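Local coordinates for protein AncCDT-1 (PDB 5T0W) that binds arginine in its cleft as a periplasmic-type amino acid-binding protein, and is a reconstructed ancestral precursor of cyclohexadienyl dehydratase, at residues Tyr33-Phe38 and Ala185-Lys190; Gly43-Phe48 and Phe66-Trp71. One frame throughout, in Å; residues are numbered along the deposited sequence.

Contact 1: Tyr33-Phe38 and Ala185-Lys190; sequences YKPFSF and AAYYAK. With ARG (arginine), chain E.
K34 and P35 lie against Y187, whose ring reaches out from helix 182-189. The contact spans the mouth between the two lobes of a periplasmic binding protein, with arginine bound in the cleft. No hydrogen bond crosses between the segments. Y33 comes first and faces the ligand. Its CG is anti to the backbone N (chi1 -166°), and its ring lies under the arginine side chain. ARG NE sits 3.2 Å above the plane of the Y33 ring, over its centre. K34 CB makes a CH-pi contact over one face of Y187, 3.7 Å from the ring centroid and 20° off the normal. K34 CD lies 3.3 Å from Y187 CE1 and close to its OH, and the bend at chi3 (-95°) then carries CE and NZ away from that oxygen. P35, after a cis peptide bond, puts its CB 3.9 Å from Y187 CD2. Helix 236-245 touches this proline through W244 and F245. F36 N and S37 N both donate to Y33 O, a pairing that fits a classic beta bulge. F38 also borders the lysine: K34 CG lies over one face of its ring, offset toward the rim. Y187 OH approaches the F38 ring obliquely, 4.3 Å from F38 CE2.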
ATOM      1  N   TYR A  33      -3.387  -4.158   5.857  1.00 32.33           N
ATOM      2  CA  TYR A  33      -3.420  -3.839   4.443  1.00 30.86           C
ATOM      3  C   TYR A  33      -3.136  -5.076   3.630  1.00 30.75           C
ATOM      4  O   TYR A  33      -2.082  -5.207   3.029  1.00 29.94           O
ATOM      5  CB  TYR A  33      -2.414  -2.727   4.160  1.00 29.50           C
ATOM      6  CG  TYR A  33      -2.584  -2.084   2.824  1.00 28.61           C
ATOM      7  CD1 TYR A  33      -3.768  -1.433   2.483  1.00 29.03           C
ATOM      8  CD2 TYR A  33      -1.557  -2.099   1.905  1.00 27.49           C
ATOM      9  CE1 TYR A  33      -3.923  -0.825   1.258  1.00 28.27           C
ATOM     10  CE2 TYR A  33      -1.706  -1.490   0.689  1.00 26.82           C
ATOM     11  CZ  TYR A  33      -2.891  -0.865   0.387  1.00 27.11           C
ATOM     12  OH  TYR A  33      -3.048  -0.292  -0.792  1.00 26.79           O
ATOM     13  N   LYS A  34      -4.055  -6.030   3.707  1.00 31.93           N
ATOM     14  CA  LYS A  34      -3.905  -7.307   3.026  1.00 32.21           C
ATOM     15  C   LYS A  34      -4.052  -7.048   1.581  1.00 31.05           C
ATOM     16  O   LYS A  34      -4.848  -6.230   1.205  1.00 30.89           O
ATOM     17  CB  LYS A  34      -4.991  -8.285   3.429  1.00 34.44           C
ATOM     18  CG  LYS A  34      -4.834  -8.841   4.820  1.00 36.02           C
ATOM     19  CD  LYS A  34      -6.119  -9.443   5.431  1.00 38.52           C
ATOM     20  CE  LYS A  34      -6.921  -8.477   6.313  1.00 39.20           C
ATOM     21  NZ  LYS A  34      -8.215  -9.134   6.718  1.00 41.62           N
ATOM     22  N   PRO A  35      -3.289  -7.750   0.756  1.00 30.44           N
ATOM     23  CA  PRO A  35      -2.299  -8.763   1.087  1.00 30.59           C
ATOM     24  C   PRO A  35      -0.834  -8.241   1.228  1.00 29.16           C
ATOM     25  O   PRO A  35       0.102  -9.035   1.173  1.00 29.29           O
ATOM     26  CB  PRO A  35      -2.410  -9.709  -0.102  1.00 31.17           C
ATOM     27  CG  PRO A  35      -2.647  -8.788  -1.243  1.00 30.32           C
ATOM     28  CD  PRO A  35      -3.451  -7.629  -0.701  1.00 30.01           C
ATOM     29  N   PHE A  36      -0.636  -6.948   1.452  1.00 27.97           N
ATOM     30  CA  PHE A  36       0.720  -6.392   1.510  1.00 26.81           C
ATOM     31  C   PHE A  36       1.348  -6.535   2.881  1.00 27.32           C
ATOM     32  O   PHE A  36       2.454  -7.071   3.001  1.00 27.12           O
ATOM     33  CB  PHE A  36       0.713  -4.934   1.090  1.00 25.68           C
ATOM     34  CG  PHE A  36       0.458  -4.740  -0.353  1.00 25.23           C
ATOM     35  CD1 PHE A  36       1.494  -4.845  -1.257  1.00 24.70           C
ATOM     36  CD2 PHE A  36      -0.826  -4.488  -0.818  1.00 25.65           C
ATOM     37  CE1 PHE A  36       1.277  -4.700  -2.613  1.00 24.64           C
ATOM     38  CE2 PHE A  36      -1.064  -4.327  -2.182  1.00 25.54           C
ATOM     39  CZ  PHE A  36      -0.005  -4.430  -3.072  1.00 25.10           C
ATOM     40  N   SER A  37       0.646  -6.091   3.923  1.00 28.15           N
ATOM     41  CA  SER A  37       1.093  -6.363   5.286  1.00 29.23           C
ATOM     42  C   SER A  37      -0.076  -6.401   6.261  1.00 30.83           C
ATOM     43  O   SER A  37      -0.925  -5.493   6.292  1.00 30.89           O
ATOM     44  CB  SER A  37       2.112  -5.334   5.751  1.00 28.45           C
ATOM     45  OG  SER A  37       1.527  -4.067   5.741  1.00 28.15           O
ATOM     46  N   PHE A  38      -0.110  -7.455   7.063  1.00 32.58           N
ATOM     47  CA  PHE A  38      -1.196  -7.651   7.992  1.00 34.70           C
ATOM     48  C   PHE A  38      -0.782  -8.635   9.072  1.00 36.67           C
ATOM     49  O   PHE A  38       0.388  -9.071   9.173  1.00 36.54           O
ATOM     50  CB  PHE A  38      -2.472  -8.070   7.259  1.00 35.30           C
ATOM     51  CG  PHE A  38      -2.315  -9.279   6.402  1.00 35.53           C
ATOM     52  CD1 PHE A  38      -1.706  -9.187   5.171  1.00 34.16           C
ATOM     53  CD2 PHE A  38      -2.821 -10.518   6.823  1.00 37.38           C
ATOM     54  CE1 PHE A  38      -1.578 -10.306   4.368  1.00 34.67           C
ATOM     55  CE2 PHE A  38      -2.698 -11.634   6.030  1.00 37.89           C
ATOM     56  CZ  PHE A  38      -2.060 -11.531   4.799  1.00 36.51           C
ATOM     57  N   ALA A 185      -8.722  -4.438  -3.228  1.00 23.18           N
ATOM     58  CA  ALA A 185     -10.127  -4.575  -3.585  1.00 23.41           C
ATOM     59  C   ALA A 185     -10.469  -6.013  -3.897  1.00 25.43           C
ATOM     60  O   ALA A 185     -11.512  -6.529  -3.465  1.00 26.04           O
ATOM     61  CB  ALA A 185     -10.435  -3.702  -4.795  1.00 22.51           C
ATOM     62  N   ALA A 186      -9.589  -6.670  -4.651  1.00 27.05           N
ATOM     63  CA  ALA A 186      -9.799  -8.050  -4.993  1.00 29.63           C
ATOM     64  C   ALA A 186      -9.814  -8.900  -3.738  1.00 32.29           C
ATOM     65  O   ALA A 186     -10.708  -9.735  -3.543  1.00 33.91           O
ATOM     66  CB  ALA A 186      -8.721  -8.523  -5.955  1.00 30.35           C
ATOM     67  N   TYR A 187      -8.825  -8.688  -2.887  1.00 34.24           N
ATOM     68  CA  TYR A 187      -8.721  -9.448  -1.636  1.00 37.97           C
ATOM     69  C   TYR A 187      -9.978  -9.277  -0.759  1.00 38.71           C
ATOM     70  O   TYR A 187     -10.519 -10.258  -0.295  1.00 41.14           O
ATOM     71  CB  TYR A 187      -7.419  -9.089  -0.905  1.00 39.55           C
ATOM     72  CG  TYR A 187      -7.095  -9.961   0.301  1.00 43.23           C
ATOM     73  CD1 TYR A 187      -7.759  -9.782   1.519  1.00 44.53           C
ATOM     74  CD2 TYR A 187      -6.094 -10.991   0.211  1.00 45.68           C
ATOM     75  CE1 TYR A 187      -7.453 -10.592   2.611  1.00 48.23           C
ATOM     76  CE2 TYR A 187      -5.769 -11.797   1.303  1.00 48.91           C
ATOM     77  CZ  TYR A 187      -6.444 -11.587   2.508  1.00 50.61           C
ATOM     78  OH  TYR A 187      -6.168 -12.367   3.607  1.00 54.40           O
ATOM     79  N   TYR A 188     -10.483  -8.050  -0.616  1.00 37.70           N
ATOM     80  CA  TYR A 188     -11.751  -7.817   0.093  1.00 38.67           C
ATOM     81  C   TYR A 188     -12.983  -8.466  -0.575  1.00 40.02           C
ATOM     82  O   TYR A 188     -13.957  -8.793   0.113  1.00 42.26           O
ATOM     83  CB  TYR A 188     -12.031  -6.310   0.317  1.00 36.76           C
ATOM     84  CG  TYR A 188     -11.361  -5.722   1.561  1.00 38.34           C
ATOM     85  CD1 TYR A 188     -11.593  -6.258   2.817  1.00 40.98           C
ATOM     86  CD2 TYR A 188     -10.496  -4.626   1.470  1.00 37.65           C
ATOM     87  CE1 TYR A 188     -10.966  -5.738   3.938  1.00 42.93           C
ATOM     88  CE2 TYR A 188      -9.870  -4.094   2.583  1.00 38.95           C
ATOM     89  CZ  TYR A 188     -10.104  -4.641   3.815  1.00 42.17           C
ATOM     90  OH  TYR A 188      -9.475  -4.120   4.953  1.00 45.15           O
ATOM     91  N   ALA A 189     -12.961  -8.654  -1.891  1.00 39.45           N
ATOM     92  CA  ALA A 189     -14.075  -9.307  -2.556  1.00 40.27           C
ATOM     93  C   ALA A 189     -14.157 -10.828  -2.247  1.00 43.39           C
ATOM     94  O   ALA A 189     -15.243 -11.366  -2.299  1.00 44.54           O
ATOM     95  CB  ALA A 189     -14.016  -9.067  -4.044  1.00 39.23           C
ATOM     96  N   LYS A 190     -13.033 -11.488  -1.950  1.00 44.85           N
ATOM     97  CA  LYS A 190     -12.984 -12.861  -1.435  1.00 49.39           C
ATOM     98  C   LYS A 190     -11.660 -13.562  -1.709  1.00 50.63           C
ATOM     99  O   LYS A 190     -11.245 -13.694  -2.841  1.00 50.41           O
ATOM    100  CB  LYS A 190     -14.133 -13.712  -1.991  1.00 52.19           C
TER
HETATM  101  N   ARG E 301      -0.992   2.452  -2.694  1.00  7.68           N
HETATM  102  CA  ARG E 301      -1.719   3.512  -1.982  1.00  7.57           C
HETATM  103  C   ARG E 301      -0.741   4.565  -1.623  1.00  7.46           C
HETATM  104  O   ARG E 301      -1.178   5.667  -1.290  1.00  7.30           O
HETATM  105  CB  ARG E 301      -2.343   2.982  -0.725  1.00  7.80           C
HETATM  106  CG  ARG E 301      -1.301   2.547   0.264  1.00  8.38           C
HETATM  107  CD  ARG E 301      -1.912   2.239   1.629  1.00  8.75           C
HETATM  108  NE  ARG E 301      -1.075   1.285   2.336  1.00  9.10           N
HETATM  109  CZ  ARG E 301      -1.276   0.910   3.589  1.00  9.46           C
HETATM  110  NH1 ARG E 301      -0.473   0.003   4.159  1.00  9.40           N
HETATM  111  NH2 ARG E 301      -2.288   1.432   4.271  1.00  9.64           N
HETATM  112  OXT ARG E 301       0.480   4.313  -1.645  1.00  7.36           O

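Contact 2: Gly43-Phe48 and Phe66-Trp71. With ARG (arginine), chain E.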
ATOM      1  N   GLY A  43      -1.736 -13.093  15.198  1.00 48.94           N
ATOM      2  CA  GLY A  43      -1.197 -11.734  15.310  1.00 46.40           C
ATOM      3  C   GLY A  43       0.236 -11.577  14.815  1.00 43.87           C
ATOM      4  O   GLY A  43       0.951 -10.690  15.277  1.00 43.24           O
ATOM      5  N   GLN A  44       0.676 -12.455  13.915  1.00 42.55           N
ATOM      6  CA  GLN A  44       2.023 -12.361  13.325  1.00 40.31           C
ATOM      7  C   GLN A  44       2.009 -11.610  11.987  1.00 37.57           C
ATOM      8  O   GLN A  44       1.017 -11.679  11.232  1.00 37.33           O
ATOM      9  CB  GLN A  44       2.656 -13.751  13.124  1.00 41.27           C
ATOM     10  CG  GLN A  44       2.881 -14.527  14.404  1.00 43.64           C
ATOM     11  CD  GLN A  44       3.521 -13.685  15.491  1.00 43.57           C
ATOM     12  OE1 GLN A  44       4.652 -13.211  15.331  1.00 42.19           O
ATOM     13  NE2 GLN A  44       2.805 -13.504  16.613  1.00 45.23           N
ATOM     14  N   TYR A  45       3.149 -10.983  11.669  1.00 35.46           N
ATOM     15  CA  TYR A  45       3.245 -10.134  10.522  1.00 33.12           C
ATOM     16  C   TYR A  45       3.358 -11.023   9.303  1.00 32.33           C
ATOM     17  O   TYR A  45       4.102 -12.015   9.295  1.00 32.94           O
ATOM     18  CB  TYR A  45       4.414  -9.157  10.559  1.00 31.96           C
ATOM     19  CG  TYR A  45       4.178  -7.925  11.418  1.00 32.16           C
ATOM     20  CD1 TYR A  45       3.487  -6.834  10.914  1.00 31.32           C
ATOM     21  CD2 TYR A  45       4.688  -7.831  12.714  1.00 33.32           C
ATOM     22  CE1 TYR A  45       3.277  -5.705  11.704  1.00 31.69           C
ATOM     23  CE2 TYR A  45       4.486  -6.706  13.504  1.00 33.66           C
ATOM     24  CZ  TYR A  45       3.772  -5.641  12.998  1.00 32.90           C
ATOM     25  OH  TYR A  45       3.578  -4.467  13.745  1.00 33.45           O
ATOM     26  N   THR A  46       2.588 -10.684   8.284  1.00 30.94           N
ATOM     27  CA  THR A  46       2.523 -11.528   7.119  1.00 30.60           C
ATOM     28  C   THR A  46       2.061 -10.727   5.903  1.00 29.02           C
ATOM     29  O   THR A  46       1.361  -9.745   6.032  1.00 28.51           O
ATOM     30  CB  THR A  46       1.618 -12.749   7.400  1.00 32.55           C
ATOM     31  OG1 THR A  46       1.622 -13.612   6.265  1.00 32.81           O
ATOM     32  CG2 THR A  46       0.203 -12.313   7.689  1.00 33.10           C
ATOM     33  N   GLY A  47       2.474 -11.155   4.726  1.00 28.41           N
ATOM     34  CA  GLY A  47       2.148 -10.444   3.497  1.00 27.17           C
ATOM     35  C   GLY A  47       3.321 -10.362   2.542  1.00 26.11           C
ATOM     36  O   GLY A  47       4.441 -10.744   2.874  1.00 26.15           O
ATOM     37  N   PHE A  48       3.052  -9.798   1.367  1.00 25.30           N
ATOM     38  CA  PHE A  48       4.043  -9.584   0.310  1.00 24.53           C
ATOM     39  C   PHE A  48       5.144  -8.664   0.787  1.00 23.50           C
ATOM     40  O   PHE A  48       6.317  -8.991   0.673  1.00 23.47           O
ATOM     41  CB  PHE A  48       3.323  -8.979  -0.875  1.00 24.11           C
ATOM     42  CG  PHE A  48       4.141  -8.875  -2.133  1.00 23.74           C
ATOM     43  CD1 PHE A  48       4.688  -9.976  -2.720  1.00 24.60           C
ATOM     44  CD2 PHE A  48       4.291  -7.647  -2.766  1.00 22.75           C
ATOM     45  CE1 PHE A  48       5.408  -9.870  -3.886  1.00 24.48           C
ATOM     46  CE2 PHE A  48       4.993  -7.541  -3.952  1.00 22.65           C
ATOM     47  CZ  PHE A  48       5.553  -8.656  -4.506  1.00 23.52           C
ATOM     48  N   PHE A  66       9.522  -4.909  12.594  1.00 29.07           N
ATOM     49  CA  PHE A  66       8.456  -4.143  11.952  1.00 27.86           C
ATOM     50  C   PHE A  66       7.924  -3.085  12.902  1.00 28.50           C
ATOM     51  O   PHE A  66       7.676  -3.351  14.092  1.00 30.05           O
ATOM     52  CB  PHE A  66       7.334  -5.072  11.460  1.00 27.69           C
ATOM     53  CG  PHE A  66       7.785  -6.054  10.408  1.00 26.92           C
ATOM     54  CD1 PHE A  66       8.006  -5.626   9.076  1.00 25.47           C
ATOM     55  CD2 PHE A  66       8.011  -7.386  10.715  1.00 27.81           C
ATOM     56  CE1 PHE A  66       8.456  -6.506   8.113  1.00 25.05           C
ATOM     57  CE2 PHE A  66       8.448  -8.277   9.738  1.00 27.42           C
ATOM     58  CZ  PHE A  66       8.670  -7.832   8.441  1.00 26.05           C
ATOM     59  N   VAL A  67       7.762  -1.881  12.381  1.00 27.52           N
ATOM     60  CA  VAL A  67       7.347  -0.740  13.181  1.00 28.20           C
ATOM     61  C   VAL A  67       5.959  -0.327  12.732  1.00 28.02           C
ATOM     62  O   VAL A  67       5.796   0.329  11.698  1.00 26.91           O
ATOM     63  CB  VAL A  67       8.340   0.435  13.041  1.00 27.79           C
ATOM     64  CG1 VAL A  67       7.856   1.643  13.832  1.00 28.87           C
ATOM     65  CG2 VAL A  67       9.708   0.013  13.525  1.00 28.19           C
ATOM     66  N   PRO A  68       4.934  -0.728  13.500  1.00 29.30           N
ATOM     67  CA  PRO A  68       3.575  -0.436  13.047  1.00 29.24           C
ATOM     68  C   PRO A  68       3.434   1.074  13.030  1.00 29.37           C
ATOM     69  O   PRO A  68       3.904   1.711  13.936  1.00 30.30           O
ATOM     70  CB  PRO A  68       2.690  -1.091  14.113  1.00 30.89           C
ATOM     71  CG  PRO A  68       3.554  -1.202  15.296  1.00 32.06           C
ATOM     72  CD  PRO A  68       4.934  -1.462  14.773  1.00 30.93           C
ATOM     73  N   THR A  69       2.841   1.614  11.963  1.00 28.58           N
ATOM     74  CA  THR A  69       2.741   3.049  11.780  1.00 28.71           C
ATOM     75  C   THR A  69       1.455   3.374  11.091  1.00 28.65           C
ATOM     76  O   THR A  69       1.023   2.641  10.206  1.00 27.91           O
ATOM     77  CB  THR A  69       3.881   3.558  10.919  1.00 27.58           C
ATOM     78  OG1 THR A  69       5.134   3.179  11.519  1.00 27.90           O
ATOM     79  CG2 THR A  69       3.819   5.062  10.785  1.00 27.92           C
ATOM     80  N   THR A  70       0.822   4.464  11.507  1.00 29.73           N
ATOM     81  CA  THR A  70      -0.408   4.938  10.858  1.00 29.83           C
ATOM     82  C   THR A  70      -0.066   5.439   9.466  1.00 28.44           C
ATOM     83  O   THR A  70       0.889   6.170   9.313  1.00 28.20           O
ATOM     84  CB  THR A  70      -1.065   6.083  11.670  1.00 31.52           C
ATOM     85  OG1 THR A  70      -1.442   5.575  12.955  1.00 33.05           O
ATOM     86  CG2 THR A  70      -2.327   6.654  10.957  1.00 31.67           C
ATOM     87  N   TRP A  71      -0.824   5.037   8.456  1.00 27.77           N
ATOM     88  CA  TRP A  71      -0.505   5.419   7.076  1.00 26.60           C
ATOM     89  C   TRP A  71      -0.277   6.933   6.879  1.00 27.04           C
ATOM     90  O   TRP A  71       0.691   7.351   6.248  1.00 26.46           O
ATOM     91  CB  TRP A  71      -1.607   4.966   6.125  1.00 26.18           C
ATOM     92  CG  TRP A  71      -1.294   5.352   4.760  1.00 25.15           C
ATOM     93  CD1 TRP A  71      -1.911   6.324   4.030  1.00 25.31           C
ATOM     94  CD2 TRP A  71      -0.228   4.854   3.947  1.00 24.02           C
ATOM     95  NE1 TRP A  71      -1.300   6.443   2.836  1.00 24.44           N
ATOM     96  CE2 TRP A  71      -0.270   5.554   2.748  1.00 23.63           C
ATOM     97  CE3 TRP A  71       0.742   3.883   4.115  1.00 23.50           C
ATOM     98  CZ2 TRP A  71       0.604   5.321   1.721  1.00 22.80           C
ATOM     99  CZ3 TRP A  71       1.637   3.657   3.074  1.00 22.61           C
ATOM    100  CH2 TRP A  71       1.552   4.364   1.898  1.00 22.33           C
TER
HETATM  101  N   ARG E 301      -0.992   2.452  -2.694  1.00  7.68           N
HETATM  102  CA  ARG E 301      -1.719   3.512  -1.982  1.00  7.57           C
HETATM  103  C   ARG E 301      -0.741   4.565  -1.623  1.00  7.46           C
HETATM  104  O   ARG E 301      -1.178   5.667  -1.290  1.00  7.30           O
HETATM  105  CB  ARG E 301      -2.343   2.982  -0.725  1.00  7.80           C
HETATM  106  CG  ARG E 301      -1.301   2.547   0.264  1.00  8.38           C
HETATM  107  CD  ARG E 301      -1.912   2.239   1.629  1.00  8.75           C
HETATM  108  NE  ARG E 301      -1.075   1.285   2.336  1.00  9.10           N
HETATM  109  CZ  ARG E 301      -1.276   0.910   3.589  1.00  9.46           C
HETATM  110  NH1 ARG E 301      -0.473   0.003   4.159  1.00  9.40           N
HETATM  111  NH2 ARG E 301      -2.288   1.432   4.271  1.00  9.64           N
HETATM  112  OXT ARG E 301       0.480   4.313  -1.645  1.00  7.36           O
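Y45 and F66 meet through a CH-pi contact. F66 CB stands over the centre of one face of the Y45 ring, 3.8 Å from the centroid and 9° off the normal. Y45 CG lies anti to its carbonyl carbon (chi1 -79°), which turns the ring toward strand 63-68. The two side chains pass in antiparallel fashion. Their ring planes are inclined at 36° with centroids 5.1 Å apart, so the pair is oblique. Farther along, Y45 OH is 3.5 Å from P68 CD and touches the proline's CB and CG as well. The tyrosine lies nearly perpendicular to the proline. The contact lies at the surface, and no hydrogen bond joins the segments. K39 makes a cation-pi interaction with the Y45 ring. F66 is held by I50 and A53 of helix 48-60 and by V27 and T29 of strand 24-29. Just after the strand, T69 OG1 donates back to V67 O at 2.9 Å, from above the carbonyl plane. W71 then turns to the ligand. ARG CD lies 3.7 Å above the plane of the W71 ring, over its centre, and W71 NE1 donates to G141 O. A small hairpin strand thus packs on an edge strand of a parallel sheet, whose continuation enters the arginine site of this solute-binding fold.

The centres of contacts 1 and 2 are about 13 Å apart. Along the chain the order is 33-38, 43-48, 66-71, 185-190, so contact 2 lies wholly between the two halves of contact 1. The first two segments share the short antiparallel hairpin 38-39/45-46, where F38 O and T46 N are 2.9 Å apart, a probable hydrogen bond. P35 O and F48 N probably form another. Contact 2 stays within the lobe built on the parallel sheet, while contact 1 joins that lobe to helix 182-189 of the other. The contacts also meet at the ligand: Y33 and W71 cover opposite sides of the arginine side chain. This is consistent with a closed, ligand-bound state.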